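Long-range contacts in aiia-like protein (Bacillus thuringiensis, PDB 2BR6), which probably hydrolyses the lactone ring of N-acyl homoserine lactone quorum-sensing signals, using two zinc ions: residues A[106-111]-A[169-174]; A[123-128]-A[150-155]; A[173-178]-A[192-197]; A[110-115]-A[141-146]. All coordinates share one frame; numbering follows the deposited sequence.

Interactions 1 and 3 together build the dinuclear zinc site: their centres lie about 7 Å apart, they share Pro-173 and Gly-174, and both touch the two zinc ions and the homoserine lactone. NE2 of His-111 in interaction 1 stands 3.0 Å from OD2 of Asp-193 in interaction 3, as both bind the same zinc. Interaction 4 starts from the same metal-binding segment, through Asp-110 and His-111, but packs its far end, with its centre about 11 Å from that of interaction 1. Interaction 2 is a sheet contact outside the site, the Val-125 side chain about 12 Å from a zinc ion; OH of Tyr-150 meets O of Leu-145 of interaction 4 at 2.6 Å.

Interaction 1: residues A[106-111]-A[169-174]; sequences HLHFDH and PGHSPG. With ZN (zinc ion), chain C; ZN (zinc ion), chain B; HSL (homoserine lactone), chain F.
His-171 turns its CG away from its own backbone N (chi1 174°), while His-106 holds CG between its backbone N and carbonyl carbon (chi1 62°); these torsions bring both imidazoles, with that of His-108, onto one zinc ion. The metal is bound by NE2 of His-106 at 2.3 Å, ND1 of His-108 at 2.3 Å and NE2 of His-171 at 2.2 Å. No hydrogen bond joins the two segments; the zinc, bound from both, ties them together. The His-106 and His-171 side chains cross at about a right angle, their ring planes 76° apart. ND1 of His-171 is hydrogen-bonded to Ala-208. OG of Ser-172 lies 3.3 Å from CB of His-106 and is hydrogen-bonded to Glu-129 of helix 127-133. The lactone ring oxygen OD comes in at the edge of the His-171 ring, 2.9 Å from its NE2, and also binds this zinc. Asp-110 and His-111 hold the second zinc; water 1 bridges the pair, 2.0 Å from the three-histidine zinc and 2.2 Å from the second. Asp-193 completes the first metal's shell and, with His-237, the second's. His-106, His-108, Asp-110 and His-111 form the HxHxDH motif of the metallo-beta-lactamase superfamily, joined here by the histidine of a separate loop.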
loop_
_atom_site.group_PDB
_atom_site.type_symbol
_atom_site.label_atom_id
_atom_site.label_comp_id
_atom_site.label_asym_id
_atom_site.label_seq_id
_atom_site.Cartn_x
_atom_site.Cartn_y
_atom_site.Cartn_z
ATOM N N HIS A 106 -0.766 -1.298 5.541
ATOM C CA HIS A 106 -0.182 -1.267 6.870
ATOM C C HIS A 106 -0.174 0.171 7.359
ATOM O O HIS A 106 -0.566 1.086 6.615
ATOM C CB HIS A 106 1.203 -1.937 6.921
ATOM C CG HIS A 106 2.255 -1.302 6.062
ATOM N ND1 HIS A 106 2.060 -0.997 4.729
ATOM C CD2 HIS A 106 3.554 -1.018 6.324
ATOM C CE1 HIS A 106 3.183 -0.526 4.219
ATOM N NE2 HIS A 106 4.105 -0.524 5.166
ATOM N N LEU A 107 0.251 0.386 8.604
ATOM C CA LEU A 107 0.071 1.715 9.175
ATOM C C LEU A 107 1.380 2.513 9.299
ATOM O O LEU A 107 1.471 3.445 10.104
ATOM C CB LEU A 107 -0.714 1.640 10.494
ATOM C CG LEU A 107 -2.149 1.091 10.398
ATOM C CD1 LEU A 107 -2.766 0.965 11.799
ATOM C CD2 LEU A 107 -3.055 1.926 9.486
ATOM N N HIS A 108 2.373 2.154 8.479
ATOM C CA HIS A 108 3.602 2.953 8.345
ATOM C C HIS A 108 3.239 4.330 7.789
ATOM O O HIS A 108 2.234 4.480 7.078
ATOM C CB HIS A 108 4.646 2.257 7.473
ATOM C CG HIS A 108 5.359 1.140 8.172
ATOM N ND1 HIS A 108 6.233 0.297 7.524
ATOM C CD2 HIS A 108 5.312 0.721 9.456
ATOM C CE1 HIS A 108 6.700 -0.594 8.381
ATOM N NE2 HIS A 108 6.157 -0.360 9.562
ATOM N N PHE A 109 4.050 5.332 8.124
ATOM C CA PHE A 109 3.665 6.727 7.904
ATOM C C PHE A 109 3.373 7.069 6.431
ATOM O O PHE A 109 2.580 7.971 6.154
ATOM C CB PHE A 109 4.723 7.670 8.492
ATOM C CG PHE A 109 5.905 7.874 7.603
ATOM C CD1 PHE A 109 5.960 8.968 6.745
ATOM C CD2 PHE A 109 6.955 6.961 7.599
ATOM C CE1 PHE A 109 7.050 9.156 5.897
ATOM C CE2 PHE A 109 8.050 7.138 6.755
ATOM C CZ PHE A 109 8.091 8.244 5.901
ATOM N N ASP A 110 4.023 6.362 5.506
ATOM C CA ASP A 110 3.873 6.616 4.063
ATOM C C ASP A 110 2.678 5.883 3.453
ATOM O O ASP A 110 2.436 5.973 2.246
ATOM C CB ASP A 110 5.162 6.287 3.278
ATOM C CG ASP A 110 5.745 4.916 3.618
ATOM O OD1 ASP A 110 6.227 4.221 2.685
ATOM O OD2 ASP A 110 5.790 4.449 4.777
ATOM N N HIS A 111 1.941 5.161 4.291
ATOM C CA HIS A 111 0.782 4.400 3.837
ATOM C C HIS A 111 -0.517 4.783 4.533
ATOM O O HIS A 111 -1.599 4.548 3.976
ATOM C CB HIS A 111 1.030 2.888 3.965
ATOM C CG HIS A 111 2.204 2.421 3.171
ATOM N ND1 HIS A 111 2.081 1.830 1.931
ATOM C CD2 HIS A 111 3.532 2.528 3.408
ATOM C CE1 HIS A 111 3.285 1.563 1.453
ATOM N NE2 HIS A 111 4.182 1.968 2.332
ATOM N N PRO A 169 2.435 -10.589 6.391
ATOM C CA PRO A 169 3.183 -9.994 7.502
ATOM C C PRO A 169 4.688 -10.166 7.331
ATOM O O PRO A 169 5.135 -11.058 6.601
ATOM C CB PRO A 169 2.692 -10.794 8.715
ATOM C CG PRO A 169 2.316 -12.109 8.160
ATOM C CD PRO A 169 1.690 -11.785 6.820
ATOM N N GLY A 170 5.460 -9.334 8.020
ATOM C CA GLY A 170 6.920 -9.466 8.004
ATOM C C GLY A 170 7.537 -8.089 7.921
ATOM O O GLY A 170 8.217 -7.647 8.848
ATOM N N HIS A 171 7.290 -7.409 6.805
ATOM C CA HIS A 171 7.704 -6.026 6.671
ATOM C C HIS A 171 7.192 -5.187 7.852
ATOM O O HIS A 171 7.937 -4.396 8.438
ATOM C CB HIS A 171 7.184 -5.426 5.379
ATOM C CG HIS A 171 7.473 -3.971 5.274
ATOM N ND1 HIS A 171 8.750 -3.487 5.111
ATOM C CD2 HIS A 171 6.667 -2.891 5.393
ATOM C CE1 HIS A 171 8.712 -2.167 5.077
ATOM N NE2 HIS A 171 7.461 -1.781 5.255
ATOM N N SER A 172 5.911 -5.367 8.169
ATOM C CA SER A 172 5.308 -4.862 9.403
ATOM C C SER A 172 4.521 -6.028 10.041
ATOM O O SER A 172 4.245 -7.036 9.358
ATOM C CB SER A 172 4.403 -3.647 9.114
ATOM O OG SER A 172 3.206 -4.028 8.456
ATOM N N PRO A 173 4.135 -5.907 11.315
ATOM C CA PRO A 173 3.465 -7.016 12.012
ATOM C C PRO A 173 2.197 -7.542 11.319
ATOM O O PRO A 173 1.934 -8.763 11.352
ATOM C CB PRO A 173 3.139 -6.416 13.378
ATOM C CG PRO A 173 4.234 -5.388 13.563
ATOM C CD PRO A 173 4.334 -4.745 12.212
ATOM N N GLY A 174 1.443 -6.647 10.673
ATOM C CA GLY A 174 0.178 -7.016 10.026
ATOM C C GLY A 174 0.048 -6.537 8.591
ATOM O O GLY A 174 -1.051 -6.243 8.127
HETATM ZN ZN ZN C . 6.299 0.057 5.229
HETATM ZN ZN ZN B . 6.325 1.975 2.412
HETATM N N HSL F . 8.955 4.237 5.540
HETATM C CA HSL F . 9.266 3.037 5.265
HETATM C C HSL F . 8.817 2.242 4.144
HETATM O O HSL F . 8.727 2.575 2.961
HETATM C CB HSL F . 9.793 2.109 6.403
HETATM C CG HSL F . 9.097 0.798 6.070
HETATM O OD HSL F . 8.525 0.900 4.676
HETATM O O HOH W 1 6.174 1.981 4.638
#

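Interaction 2: residues A[123-128]-A[150-155]; sequences IIVQRT and YKIIEG
Strands 123-126 and 150-153 are the two parallel strands of a beta-alpha-beta unit, linked through helix 127-133. Their backbones alternate as donor and acceptor: Lys-151 N gives to Ile-123 O at 2.7 Å, Val-125 N to Lys-151 O, and Ile-153 N to Val-125 O at 2.9 Å. Arg-127 N, at the start of the helix, extends the ladder to Ile-153 O. On one face CG2 of Ile-124 meets CD1 of Ile-153 at 3.7 Å, and the Lys-151 chain runs alongside Ile-124, pointing the same way. On the other, CG1 of Val-125 reaches CD1 of Tyr-150 at 4.0 Å. Arg-127 grips one carboxylate oxygen side-on in a salt bridge: NE and NH2 each lie 2.8 Å from OE2 of Glu-154, both coming from the same face of the carboxylate, with the guanidinium and carboxylate planes 34° apart. A bend at chi3 (-50°) turns the guanidinium so that CG2 of Ile-152 sits over the centre of one face, 3.4 Å from CZ. Strand 150-153 is an edge strand of its sheet within the chain, and strand 101-103 flanks 123-126 on its other side. Ile-124 and Ile-153 pack against Leu-165 of strand 163-167, whereas Tyr-150 meets the ring of Tyr-130 on helix 127-133.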
loop_
_atom_site.group_PDB
_atom_site.type_symbol
_atom_site.label_atom_id
_atom_site.label_comp_id
_atom_site.label_asym_id
_atom_site.label_seq_id
_atom_site.Cartn_x
_atom_site.Cartn_y
_atom_site.Cartn_z
ATOM N N ILE A 123 -12.268 1.647 7.500
ATOM C CA ILE A 123 -10.868 1.476 7.183
ATOM C C ILE A 123 -10.500 0.050 7.512
ATOM O O ILE A 123 -10.470 -0.339 8.696
ATOM C CB ILE A 123 -10.003 2.471 7.984
ATOM C CG1 ILE A 123 -10.401 3.905 7.625
ATOM C CG2 ILE A 123 -8.495 2.211 7.734
ATOM C CD1 ILE A 123 -9.839 4.953 8.543
ATOM N N ILE A 124 -10.237 -0.722 6.459
ATOM C CA ILE A 124 -9.867 -2.141 6.589
ATOM C C ILE A 124 -8.380 -2.295 6.923
ATOM O O ILE A 124 -7.510 -1.869 6.163
ATOM C CB ILE A 124 -10.258 -2.957 5.324
ATOM C CG1 ILE A 124 -11.765 -2.834 5.038
ATOM C CG2 ILE A 124 -9.848 -4.425 5.509
ATOM C CD1 ILE A 124 -12.229 -3.417 3.687
ATOM N N VAL A 125 -8.114 -2.901 8.078
ATOM C CA VAL A 125 -6.756 -3.051 8.595
ATOM C C VAL A 125 -6.633 -4.386 9.331
ATOM O O VAL A 125 -7.586 -4.863 9.952
ATOM C CB VAL A 125 -6.355 -1.862 9.552
ATOM C CG1 VAL A 125 -7.280 -1.787 10.764
ATOM C CG2 VAL A 125 -4.909 -2.005 10.026
ATOM N N GLN A 126 -5.456 -4.997 9.238
ATOM C CA GLN A 126 -5.219 -6.273 9.918
ATOM C C GLN A 126 -5.146 -6.048 11.421
ATOM O O GLN A 126 -4.519 -5.083 11.876
ATOM C CB GLN A 126 -3.894 -6.883 9.457
ATOM C CG GLN A 126 -3.921 -7.429 8.029
ATOM C CD GLN A 126 -4.750 -8.696 7.886
ATOM O OE1 GLN A 126 -5.305 -8.966 6.807
ATOM N NE2 GLN A 126 -4.800 -9.493 8.939
ATOM N N ARG A 127 -5.752 -6.960 12.185
ATOM C CA ARG A 127 -5.691 -6.896 13.644
ATOM C C ARG A 127 -4.259 -6.752 14.166
ATOM O O ARG A 127 -4.009 -5.958 15.071
ATOM C CB ARG A 127 -6.339 -8.129 14.265
ATOM C CG ARG A 127 -6.439 -8.048 15.794
ATOM C CD ARG A 127 -7.449 -8.981 16.437
ATOM N NE ARG A 127 -8.776 -8.907 15.821
ATOM C CZ ARG A 127 -9.736 -8.047 16.151
ATOM N NH1 ARG A 127 -9.549 -7.135 17.098
ATOM N NH2 ARG A 127 -10.899 -8.096 15.509
ATOM N N THR A 128 -3.326 -7.531 13.616
ATOM C CA THR A 128 -1.944 -7.515 14.128
ATOM C C THR A 128 -1.260 -6.180 13.832
ATOM O O THR A 128 -0.389 -5.746 14.593
ATOM C CB THR A 128 -1.102 -8.675 13.559
ATOM O OG1 THR A 128 -1.252 -8.707 12.140
ATOM C CG2 THR A 128 -1.645 -10.026 13.995
ATOM N N TYR A 150 -12.658 1.830 12.079
ATOM C CA TYR A 150 -11.844 0.663 11.737
ATOM C C TYR A 150 -12.679 -0.578 11.510
ATOM O O TYR A 150 -13.572 -0.891 12.306
ATOM C CB TYR A 150 -10.822 0.386 12.837
ATOM C CG TYR A 150 -9.796 1.479 12.986
ATOM C CD1 TYR A 150 -8.809 1.669 12.014
ATOM C CD2 TYR A 150 -9.812 2.338 14.089
ATOM C CE1 TYR A 150 -7.854 2.674 12.135
ATOM C CE2 TYR A 150 -8.859 3.354 14.225
ATOM C CZ TYR A 150 -7.883 3.509 13.246
ATOM O OH TYR A 150 -6.928 4.495 13.349
ATOM N N LYS A 151 -12.362 -1.290 10.427
ATOM C CA LYS A 151 -12.928 -2.597 10.152
ATOM C C LYS A 151 -11.764 -3.554 10.266
ATOM O O LYS A 151 -10.973 -3.696 9.329
ATOM C CB LYS A 151 -13.564 -2.630 8.759
ATOM C CG LYS A 151 -14.174 -3.969 8.378
ATOM C CD LYS A 151 -15.115 -3.803 7.190
ATOM C CE LYS A 151 -15.558 -5.151 6.629
ATOM N NZ LYS A 151 -16.120 -6.084 7.651
ATOM N N ILE A 152 -11.625 -4.149 11.447
ATOM C CA ILE A 152 -10.455 -4.941 11.777
ATOM C C ILE A 152 -10.634 -6.366 11.284
ATOM O O ILE A 152 -11.612 -7.041 11.624
ATOM C CB ILE A 152 -10.202 -4.913 13.310
ATOM C CG1 ILE A 152 -9.917 -3.472 13.756
ATOM C CG2 ILE A 152 -9.063 -5.858 13.678
ATOM C CD1 ILE A 152 -10.004 -3.247 15.250
ATOM N N ILE A 153 -9.685 -6.825 10.479
ATOM C CA ILE A 153 -9.786 -8.169 9.919
ATOM C C ILE A 153 -8.579 -8.997 10.346
ATOM O O ILE A 153 -7.612 -8.463 10.903
ATOM C CB ILE A 153 -9.931 -8.116 8.376
ATOM C CG1 ILE A 153 -8.700 -7.445 7.734
ATOM C CG2 ILE A 153 -11.230 -7.386 7.962
ATOM C CD1 ILE A 153 -8.502 -7.761 6.258
ATOM N N GLU A 154 -8.642 -10.304 10.098
ATOM C CA GLU A 154 -7.533 -11.188 10.421
ATOM C C GLU A 154 -7.332 -12.182 9.287
ATOM O O GLU A 154 -8.170 -13.070 9.059
ATOM C CB GLU A 154 -7.779 -11.928 11.747
ATOM C CG GLU A 154 -8.128 -11.035 12.935
ATOM C CD GLU A 154 -9.601 -10.624 12.999
ATOM O OE1 GLU A 154 -10.510 -11.474 12.772
ATOM O OE2 GLU A 154 -9.861 -9.432 13.295
ATOM N N GLY A 155 -6.205 -12.056 8.606
ATOM C CA GLY A 155 -5.841 -13.001 7.557
ATOM C C GLY A 155 -6.398 -12.580 6.215
ATOM O O GLY A 155 -6.637 -11.392 5.987
#

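Interaction 3: residues A[173-178]-A[192-197]; sequences PGHQSL and IDASYT. With ZN (zinc ion), chain C; ZN (zinc ion), chain B; HSL (homoserine lactone), chain F.
OD2 of Asp-193 is shared by both zinc ions, 2.1 Å from one and 2.6 Å from the other, so a single carboxylate oxygen bridges the metal pair. The contact with 173-178 lies behind this bridge, where the imidazole of His-175 meets the backbone that carries the aspartate. With CG of His-175 swung away from its backbone N (chi1 -177°), the ring reaches across to the turn; Asp-193 N approaches the ring edge and gives a weak, bent hydrogen bond to NE2 of His-175 at 2.9 Å, the N-H...N angle being 128°. The same NE2 packs 3.6 Å from CB of Asp-193, and the ring and carboxylate planes are only 10° apart. At its other nitrogen, ND1, His-175 is hydrogen-bonded to OG1 of Thr-168. This outer bond probably fixes the ring's rotation, making His-175 a second-shell residue behind the bridging aspartate.

Next along the turn, CB of Ala-194 lies 3.5 Å from OG of Ser-177, a hydroxyl also hydrogen-bonded to Thr-168 and Thr-191. Ile-192 adds an apolar flank, with CG1 4.4 Å from CD2 of Leu-178. Residues 192-195 form a type I beta turn, from which the chain runs on to Tyr-196; its OH lies 2.4 Å from OD of the homoserine lactone, a hydrogen bond whose length is doubtfully short. Asp-193 and Tyr-196 thus line the ligand pocket from one loop, after strand 186-192. A bridging aspartate on a loop that follows a core strand belongs to the dinuclear zinc site of the metallo-beta-lactamase fold.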
loop_
_atom_site.group_PDB
_atom_site.type_symbol
_atom_site.label_atom_id
_atom_site.label_comp_id
_atom_site.label_asym_id
_atom_site.label_seq_id
_atom_site.Cartn_x
_atom_site.Cartn_y
_atom_site.Cartn_z
ATOM N N PRO A 173 4.135 -5.907 11.315
ATOM C CA PRO A 173 3.465 -7.016 12.012
ATOM C C PRO A 173 2.197 -7.542 11.319
ATOM O O PRO A 173 1.934 -8.763 11.352
ATOM C CB PRO A 173 3.139 -6.416 13.378
ATOM C CG PRO A 173 4.234 -5.388 13.563
ATOM C CD PRO A 173 4.334 -4.745 12.212
ATOM N N GLY A 174 1.443 -6.647 10.673
ATOM C CA GLY A 174 0.178 -7.016 10.026
ATOM C C GLY A 174 0.048 -6.537 8.591
ATOM O O GLY A 174 -1.051 -6.243 8.127
ATOM N N HIS A 175 1.167 -6.481 7.876
ATOM C CA HIS A 175 1.155 -6.017 6.490
ATOM C C HIS A 175 0.255 -6.901 5.617
ATOM O O HIS A 175 0.271 -8.122 5.753
ATOM C CB HIS A 175 2.584 -6.032 5.925
ATOM C CG HIS A 175 2.672 -5.497 4.531
ATOM N ND1 HIS A 175 2.400 -6.270 3.425
ATOM C CD2 HIS A 175 2.948 -4.253 4.066
ATOM C CE1 HIS A 175 2.525 -5.533 2.336
ATOM N NE2 HIS A 175 2.851 -4.303 2.696
ATOM N N GLN A 176 -0.507 -6.282 4.714
ATOM C CA GLN A 176 -1.299 -7.030 3.737
ATOM C C GLN A 176 -1.121 -6.473 2.314
ATOM O O GLN A 176 -0.978 -5.248 2.118
ATOM C CB GLN A 176 -2.779 -7.044 4.122
ATOM C CG GLN A 176 -3.426 -5.665 4.214
ATOM C CD GLN A 176 -4.846 -5.736 4.779
ATOM O OE1 GLN A 176 -5.427 -6.825 4.891
ATOM N NE2 GLN A 176 -5.420 -4.579 5.077
ATOM N N SER A 177 -1.148 -7.385 1.347
ATOM C CA SER A 177 -1.010 -7.087 -0.083
ATOM C C SER A 177 -2.369 -7.260 -0.771
ATOM O O SER A 177 -3.313 -7.737 -0.150
ATOM C CB SER A 177 -0.002 -8.063 -0.710
ATOM O OG SER A 177 1.270 -8.003 -0.077
ATOM N N LEU A 178 -2.469 -6.861 -2.040
ATOM C CA LEU A 178 -3.749 -6.863 -2.758
ATOM C C LEU A 178 -3.703 -7.780 -3.980
ATOM O O LEU A 178 -2.740 -7.727 -4.738
ATOM C CB LEU A 178 -4.068 -5.449 -3.260
ATOM C CG LEU A 178 -4.680 -4.356 -2.372
ATOM C CD1 LEU A 178 -6.175 -4.595 -2.182
ATOM C CD2 LEU A 178 -3.954 -4.154 -1.041
ATOM N N ILE A 192 2.587 -4.187 -2.461
ATOM C CA ILE A 192 2.882 -3.094 -1.523
ATOM C C ILE A 192 4.257 -3.396 -0.886
ATOM O O ILE A 192 5.170 -3.778 -1.608
ATOM C CB ILE A 192 1.749 -2.898 -0.451
ATOM C CG1 ILE A 192 0.323 -3.036 -1.045
ATOM C CG2 ILE A 192 1.927 -1.545 0.265
ATOM C CD1 ILE A 192 -0.017 -1.990 -2.119
ATOM N N ASP A 193 4.412 -3.265 0.436
ATOM C CA ASP A 193 5.754 -3.392 1.049
ATOM C C ASP A 193 6.176 -4.823 1.398
ATOM O O ASP A 193 7.181 -5.046 2.081
ATOM C CB ASP A 193 5.926 -2.447 2.246
ATOM C CG ASP A 193 6.039 -0.975 1.832
ATOM O OD1 ASP A 193 5.837 -0.649 0.647
ATOM O OD2 ASP A 193 6.355 -0.077 2.639
ATOM N N ALA A 194 5.417 -5.798 0.913
ATOM C CA ALA A 194 5.857 -7.191 0.988
ATOM C C ALA A 194 7.097 -7.421 0.084
ATOM O O ALA A 194 7.826 -8.406 0.248
ATOM C CB ALA A 194 4.729 -8.120 0.627
ATOM N N SER A 195 7.330 -6.493 -0.850
ATOM C CA SER A 195 8.551 -6.448 -1.657
ATOM C C SER A 195 8.668 -5.031 -2.216
ATOM O O SER A 195 7.781 -4.576 -2.944
ATOM C CB SER A 195 8.524 -7.476 -2.803
ATOM O OG SER A 195 8.818 -8.776 -2.312
ATOM N N TYR A 196 9.727 -4.323 -1.838
ATOM C CA TYR A 196 9.932 -2.957 -2.341
ATOM C C TYR A 196 10.184 -3.009 -3.841
ATOM O O TYR A 196 9.616 -2.226 -4.591
ATOM C CB TYR A 196 11.132 -2.284 -1.669
ATOM C CG TYR A 196 10.908 -1.707 -0.282
ATOM C CD1 TYR A 196 9.741 -1.957 0.448
ATOM C CD2 TYR A 196 11.904 -0.936 0.318
ATOM C CE1 TYR A 196 9.559 -1.420 1.742
ATOM C CE2 TYR A 196 11.738 -0.410 1.605
ATOM C CZ TYR A 196 10.565 -0.651 2.301
ATOM O OH TYR A 196 10.450 -0.113 3.557
ATOM N N THR A 197 11.058 -3.929 -4.261
ATOM C CA THR A 197 11.528 -4.012 -5.652
ATOM C C THR A 197 11.329 -5.412 -6.204
ATOM O O THR A 197 11.195 -6.381 -5.445
ATOM C CB THR A 197 13.033 -3.711 -5.733
ATOM O OG1 THR A 197 13.758 -4.811 -5.163
ATOM C CG2 THR A 197 13.401 -2.509 -4.866
HETATM ZN ZN ZN C . 6.299 0.057 5.229
HETATM ZN ZN ZN B . 6.325 1.975 2.412
HETATM N N HSL F . 8.955 4.237 5.540
HETATM C CA HSL F . 9.266 3.037 5.265
HETATM C C HSL F . 8.817 2.242 4.144
HETATM O O HSL F . 8.727 2.575 2.961
HETATM C CB HSL F . 9.793 2.109 6.403
HETATM C CG HSL F . 9.097 0.798 6.070
HETATM O OD HSL F . 8.525 0.900 4.676
HETATM O O HOH W 1 6.174 1.981 4.638
#

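Interaction 4: residues A[110-115]-A[141-146]; sequences DHAGGN and KECILP. With ZN (zinc ion), chain B; HSL (homoserine lactone), chain F.
Cys-143 rests on Ala-112, its CB 4.0 Å from CB of that alanine, just past the metal-binding motif of the metallo-beta-lactamase fold. From CB the side chain runs to SG, which lies anti to its own carbonyl carbon (chi1 -62°), a torsion that lays the sulfur against the peptide joining Ala-112 to Gly-113. SG stands 3.6 Å from C of Ala-112 and 3.7 Å from N of Gly-113, a packing contact on the backbone with no direct hydrogen bond between the segments. CB of Glu-142 lies near O of Gly-113, while OE2 is hydrogen-bonded to OG of Ser-58. The peptide that receives the sulfur belongs to a type I beta turn from Ala-112 to Asn-115, which begins at the last residue of the short helix bearing Asp-110 and His-111. Within that helix, Asp-110 accepts a hydrogen bond at OD2 from N of the homoserine lactone, 3.3 Å away. Asn-115 is held by Thr-53 through OD1 and by Ser-104 through ND2. Two waters supply the polar links across the contact: water 3 accepts from ND2 of Asn-115 and donates to O of Cys-143, and water 2 donates to O of Gly-113 and O of Glu-142, 2.8 Å from either oxygen.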
loop_
_atom_site.group_PDB
_atom_site.type_symbol
_atom_site.label_atom_id
_atom_site.label_comp_id
_atom_site.label_asym_id
_atom_site.label_seq_id
_atom_site.Cartn_x
_atom_site.Cartn_y
_atom_site.Cartn_z
ATOM N N ASP A 110 4.023 6.362 5.506
ATOM C CA ASP A 110 3.873 6.616 4.063
ATOM C C ASP A 110 2.678 5.883 3.453
ATOM O O ASP A 110 2.436 5.973 2.246
ATOM C CB ASP A 110 5.162 6.287 3.278
ATOM C CG ASP A 110 5.745 4.916 3.618
ATOM O OD1 ASP A 110 6.227 4.221 2.685
ATOM O OD2 ASP A 110 5.790 4.449 4.777
ATOM N N HIS A 111 1.941 5.161 4.291
ATOM C CA HIS A 111 0.782 4.400 3.837
ATOM C C HIS A 111 -0.517 4.783 4.533
ATOM O O HIS A 111 -1.599 4.548 3.976
ATOM C CB HIS A 111 1.030 2.888 3.965
ATOM C CG HIS A 111 2.204 2.421 3.171
ATOM N ND1 HIS A 111 2.081 1.830 1.931
ATOM C CD2 HIS A 111 3.532 2.528 3.408
ATOM C CE1 HIS A 111 3.285 1.563 1.453
ATOM N NE2 HIS A 111 4.182 1.968 2.332
ATOM N N ALA A 112 -0.415 5.341 5.740
ATOM C CA ALA A 112 -1.620 5.664 6.533
ATOM C C ALA A 112 -1.675 7.088 7.089
ATOM O O ALA A 112 -2.541 7.418 7.919
ATOM C CB ALA A 112 -1.801 4.624 7.657
ATOM N N GLY A 113 -0.783 7.950 6.604
ATOM C CA GLY A 113 -0.653 9.302 7.130
ATOM C C GLY A 113 -1.880 10.145 6.844
ATOM O O GLY A 113 -2.136 11.123 7.549
ATOM N N GLY A 114 -2.612 9.769 5.791
ATOM C CA GLY A 114 -3.856 10.433 5.404
ATOM C C GLY A 114 -5.117 9.833 6.013
ATOM O O GLY A 114 -6.244 10.235 5.671
ATOM N N ASN A 115 -4.965 8.854 6.902
ATOM C CA ASN A 115 -6.141 8.128 7.404
ATOM C C ASN A 115 -7.191 8.978 8.117
ATOM O O ASN A 115 -8.378 8.703 8.011
ATOM C CB ASN A 115 -5.736 6.936 8.274
ATOM C CG ASN A 115 -5.481 5.689 7.462
ATOM O OD1 ASN A 115 -5.223 5.751 6.237
ATOM N ND2 ASN A 115 -5.549 4.538 8.124
ATOM N N LYS A 141 1.153 9.042 15.434
ATOM C CA LYS A 141 -0.255 9.140 15.833
ATOM C C LYS A 141 -1.195 9.352 14.642
ATOM O O LYS A 141 -2.305 8.804 14.627
ATOM C CB LYS A 141 -0.474 10.231 16.888
ATOM C CG LYS A 141 -1.929 10.284 17.429
ATOM C CD LYS A 141 -2.449 8.931 17.969
ATOM C CE LYS A 141 -1.785 8.571 19.305
ATOM N NZ LYS A 141 -2.342 9.337 20.447
ATOM N N GLU A 142 -0.744 10.117 13.641
ATOM C CA GLU A 142 -1.526 10.351 12.413
ATOM C C GLU A 142 -2.017 9.064 11.771
ATOM O O GLU A 142 -3.030 9.060 11.066
ATOM C CB GLU A 142 -0.708 11.138 11.375
ATOM C CG GLU A 142 -0.349 12.559 11.794
ATOM C CD GLU A 142 1.024 12.696 12.430
ATOM O OE1 GLU A 142 1.479 11.785 13.170
ATOM O OE2 GLU A 142 1.650 13.756 12.200
ATOM N N CYS A 143 -1.280 7.977 12.005
ATOM C CA CYS A 143 -1.573 6.688 11.396
ATOM C C CYS A 143 -2.422 5.747 12.234
ATOM O O CYS A 143 -2.754 4.649 11.769
ATOM C CB CYS A 143 -0.270 5.980 11.045
ATOM S SG CYS A 143 0.644 6.965 9.853
ATOM N N ILE A 144 -2.736 6.157 13.464
ATOM C CA ILE A 144 -3.488 5.317 14.393
ATOM C C ILE A 144 -4.427 6.177 15.265
ATOM O O ILE A 144 -4.523 6.010 16.486
ATOM C CB ILE A 144 -2.513 4.384 15.217
ATOM C CG1 ILE A 144 -3.264 3.334 16.066
ATOM C CG2 ILE A 144 -1.511 5.206 16.047
ATOM C CD1 ILE A 144 -4.345 2.536 15.321
ATOM N N LEU A 145 -5.125 7.111 14.614
ATOM C CA LEU A 145 -6.101 7.942 15.321
ATOM C C LEU A 145 -7.202 7.042 15.917
ATOM O O LEU A 145 -7.620 6.060 15.280
ATOM C CB LEU A 145 -6.670 9.023 14.384
ATOM C CG LEU A 145 -5.671 10.132 14.004
ATOM C CD1 LEU A 145 -6.104 10.865 12.737
ATOM C CD2 LEU A 145 -5.435 11.128 15.147
ATOM N N PRO A 146 -7.645 7.340 17.142
ATOM C CA PRO A 146 -8.397 6.358 17.934
ATOM C C PRO A 146 -9.831 6.127 17.478
ATOM O O PRO A 146 -10.374 5.045 17.733
ATOM C CB PRO A 146 -8.404 6.967 19.347
ATOM C CG PRO A 146 -8.253 8.452 19.135
ATOM C CD PRO A 146 -7.437 8.602 17.876
HETATM ZN ZN ZN B . 6.325 1.975 2.412
HETATM N N HSL F . 8.955 4.237 5.540
HETATM C CA HSL F . 9.266 3.037 5.265
HETATM C C HSL F . 8.817 2.242 4.144
HETATM O O HSL F . 8.727 2.575 2.961
HETATM C CB HSL F . 9.793 2.109 6.403
HETATM C CG HSL F . 9.097 0.798 6.070
HETATM O OD HSL F . 8.525 0.900 4.676
HETATM O O HOH W 2 -4.157 11.103 9.556
HETATM O O HOH W 3 -5.450 4.812 10.960
HETATM O O HOH W 1 6.174 1.981 4.638
#